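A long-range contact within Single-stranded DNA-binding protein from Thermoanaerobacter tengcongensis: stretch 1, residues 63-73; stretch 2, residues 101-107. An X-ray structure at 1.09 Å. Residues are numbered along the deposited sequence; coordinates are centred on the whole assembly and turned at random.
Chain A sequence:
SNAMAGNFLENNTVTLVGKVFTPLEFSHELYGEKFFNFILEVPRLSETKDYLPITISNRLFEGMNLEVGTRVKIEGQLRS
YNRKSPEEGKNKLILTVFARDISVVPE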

# COMPACT_ATOMS: atom_id res chain seq x y z
N GLY A 63 -7.53 7.98 10.79
CA GLY A 63 -7.99 9.26 10.28
C GLY A 63 -8.44 9.21 8.84
O GLY A 63 -9.31 9.94 8.35
N MET A 64 -7.82 8.27 8.10
CA MET A 64 -8.21 8.37 6.69
C MET A 64 -8.98 7.12 6.29
O MET A 64 -8.98 6.05 6.89
N ASN A 65 -9.67 7.33 5.18
CA ASN A 65 -10.44 6.27 4.54
C ASN A 65 -9.60 5.89 3.34
O ASN A 65 -9.14 6.78 2.58
N LEU A 66 -9.40 4.58 3.20
CA LEU A 66 -8.81 4.01 2.00
C LEU A 66 -9.78 3.12 1.20
O LEU A 66 -9.40 2.01 0.78
N GLU A 67 -10.95 3.61 0.87
CA GLU A 67 -11.86 2.90 -0.00
C GLU A 67 -11.27 2.80 -1.43
O GLU A 67 -10.45 3.63 -1.86
N VAL A 68 -11.70 1.83 -2.18
CA VAL A 68 -11.35 1.70 -3.60
C VAL A 68 -11.61 3.00 -4.31
O VAL A 68 -12.68 3.60 -4.08
N GLY A 69 -10.63 3.48 -5.10
CA GLY A 69 -10.68 4.71 -5.81
C GLY A 69 -9.98 5.86 -5.12
O GLY A 69 -9.74 6.86 -5.74
N THR A 70 -9.64 5.68 -3.84
CA THR A 70 -8.91 6.74 -3.12
C THR A 70 -7.53 6.91 -3.73
O THR A 70 -6.84 5.92 -4.00
N ARG A 71 -7.10 8.16 -3.93
CA ARG A 71 -5.77 8.44 -4.46
C ARG A 71 -4.84 8.73 -3.28
O ARG A 71 -5.20 9.47 -2.38
N VAL A 72 -3.64 8.16 -3.36
CA VAL A 72 -2.69 8.23 -2.26
C VAL A 72 -1.28 8.39 -2.81
O VAL A 72 -0.95 7.97 -3.90
N LYS A 73 -0.45 8.99 -1.95
CA LYS A 73 1.01 8.90 -2.09
C LYS A 73 1.51 8.02 -0.96
O LYS A 73 1.18 8.27 0.22
N ASP A 101 4.62 5.67 5.19
CA ASP A 101 3.90 6.92 5.18
C ASP A 101 2.87 6.84 4.11
O ASP A 101 3.10 6.26 3.03
N ILE A 102 1.68 7.38 4.40
CA ILE A 102 0.62 7.42 3.42
C ILE A 102 -0.09 8.78 3.58
O ILE A 102 -0.30 9.23 4.71
N SER A 103 -0.42 9.38 2.46
CA SER A 103 -1.20 10.59 2.45
C SER A 103 -2.27 10.46 1.37
O SER A 103 -1.99 10.16 0.22
N VAL A 104 -3.51 10.74 1.73
CA VAL A 104 -4.62 10.79 0.78
C VAL A 104 -4.56 12.14 0.11
O VAL A 104 -4.42 13.17 0.75
N VAL A 105 -4.70 12.15 -1.23
CA VAL A 105 -4.64 13.36 -2.03
C VAL A 105 -5.87 13.45 -2.92
O VAL A 105 -6.49 12.44 -3.26
N PRO A 106 -6.22 14.66 -3.38
CA PRO A 106 -7.32 14.79 -4.32
C PRO A 106 -6.93 14.35 -5.71
O PRO A 106 -5.76 14.14 -6.06
N GLU A 107 -7.94 14.23 -6.54
CA GLU A 107 -7.75 13.98 -7.96
C GLU A 107 -7.27 15.16 -8.78
O GLU A 107 -6.55 14.95 -9.77
OXT GLU A 107 -7.64 16.38 -8.36

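Two antiparallel strands set the frame, and their alternation sorts the side chains: Val72 and Val104 share one face of the sheet, while Arg71, Lys73, Ser103 and Val105 occupy the other. Lys73 and Ser103 lock the register reciprocally, Lys73 N to Ser103 O at 2.9 Å and Ser103 N to Lys73 O at 3.0 Å.

Arg71 has the most surface covered by the opposite stretch. Its chi1 to chi3 are all t, so the chain runs extended past Val105 (chi1 m), with Arg71 CG 3.7 Å from Val105 CG2, and carries the guanidinium on to the C-terminal residues. There Arg71 NH1 donates to Pro106 O at 3.0 Å, the acceptor lying at the edge of the guanidinium, near its plane, where an N-H can reach it. A water extends the grip, accepting from Arg71 NH1 and donating to Glu107 O; another accepts from Arg71 N and donates to Val105 O. The rule is a long aliphatic stem for packing and a charged tip that bonds a backbone carbonyl and, through water, the C-terminal carboxylate.

On the Val72 face the packing is apolar. Ile102 (chi1 t, chi2 t) starts sideways, but its end comes nearer: Ile102 CG1 lies 4.0 Å from Val72 CB, and Ile102 CD1 4.1 Å from Leu66 CD1. Met64, with chi1 p, points toward the second strand and places its SD 3.8 Å from Ile102 CG2. Val104 (chi1 t) fits among several neighbours: its CG2 is 3.8 Å from Met64 CG and 3.9 Å from Leu66 CD2, and Thr70 CG2 lies 3.6 Å from Val104 CG1 and 3.9 Å from Val104 CG2. The loop before the first strand thus supplies much of this cover.

At the margins, water takes over: one donates to both Lys73 O and Asp101 OD2, and another bridges Gly69 O and Glu107 OE1.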

# COMPACT_ATOMS: atom_id res chain seq x y z
CB MET A 64 -7.01 8.62 5.82
CG MET A 64 -5.99 7.55 5.50
SD MET A 64 -4.26 7.91 5.96
CE MET A 64 -4.02 9.52 5.26
CB ASN A 65 -11.89 6.74 4.28
CG ASN A 65 -12.51 6.04 3.09
OD1 ASN A 65 -12.08 6.17 1.93
ND2 ASN A 65 -13.57 5.30 3.42
CB LEU A 66 -7.54 3.26 2.44
CG LEU A 66 -6.50 4.15 3.14
CD1 LEU A 66 -5.35 3.24 3.60
CD2 LEU A 66 -6.03 5.28 2.25
CB GLU A 67 -13.24 3.50 -0.06
CG GLU A 67 -14.29 2.80 0.86
CD GLU A 67 -15.74 3.09 0.56
OE1 GLU A 67 -16.73 2.76 1.26
OE2 GLU A 67 -15.94 3.74 -0.52
CB VAL A 68 -12.07 0.52 -4.25
CG1 VAL A 68 -11.87 0.58 -5.75
CG2 VAL A 68 -11.54 -0.75 -3.64
CB THR A 70 -8.76 6.33 -1.63
OG1 THR A 70 -10.04 6.13 -1.06
CG2 THR A 70 -8.01 7.36 -0.80
CB ARG A 71 -5.84 9.64 -5.39
CG ARG A 71 -4.59 9.81 -6.19
CD ARG A 71 -4.76 11.00 -7.09
NE ARG A 71 -3.65 11.14 -7.99
CZ ARG A 71 -3.19 12.30 -8.44
NH1 ARG A 71 -3.65 13.48 -8.05
NH2 ARG A 71 -2.20 12.26 -9.30
CB VAL A 72 -2.77 6.99 -1.36
CG1 VAL A 72 -4.09 6.86 -0.69
CG2 VAL A 72 -2.45 5.71 -2.12
CB LYS A 73 1.66 10.26 -2.02
CG LYS A 73 3.17 10.22 -2.16
CD LYS A 73 3.79 11.59 -2.17
CE LYS A 73 5.25 11.57 -2.36
NZ LYS A 73 5.91 12.90 -2.23
CB ASP A 101 4.82 8.13 4.92
CG ASP A 101 3.92 9.37 5.07
OD1 ASP A 101 3.20 9.54 6.05
OD2 ASP A 101 3.86 10.21 4.17
CB ILE A 102 -0.35 6.25 3.50
CG1 ILE A 102 -1.34 6.17 2.30
CG2 ILE A 102 -1.10 6.23 4.82
CD1 ILE A 102 -1.92 4.77 2.07
CB SER A 103 -0.33 11.79 2.13
OG SER A 103 0.65 12.04 3.08
CB VAL A 104 -5.97 10.54 1.45
CG1 VAL A 104 -7.11 10.64 0.45
CG2 VAL A 104 -6.05 9.14 2.09
CB VAL A 105 -3.34 13.43 -2.84
CG1 VAL A 105 -2.15 13.46 -1.90
CG2 VAL A 105 -3.23 12.31 -3.85
CB PRO A 106 -7.68 16.28 -4.22
CG PRO A 106 -6.46 16.95 -3.76
CD PRO A 106 -5.68 15.96 -2.97
CB GLU A 107 -9.09 13.47 -8.57
CG GLU A 107 -9.26 12.02 -8.09
CD GLU A 107 -9.77 11.16 -9.20
OE1 GLU A 107 -10.83 10.63 -8.88
OE2 GLU A 107 -9.12 11.06 -10.25
O HOH W 1 -9.71 9.66 -5.86
O HOH W 2 -10.82 7.38 -8.43
O HOH W 3 -8.54 10.57 -3.06
O HOH W 4 -3.89 16.05 -9.58
O HOH W 5 3.23 9.74 1.78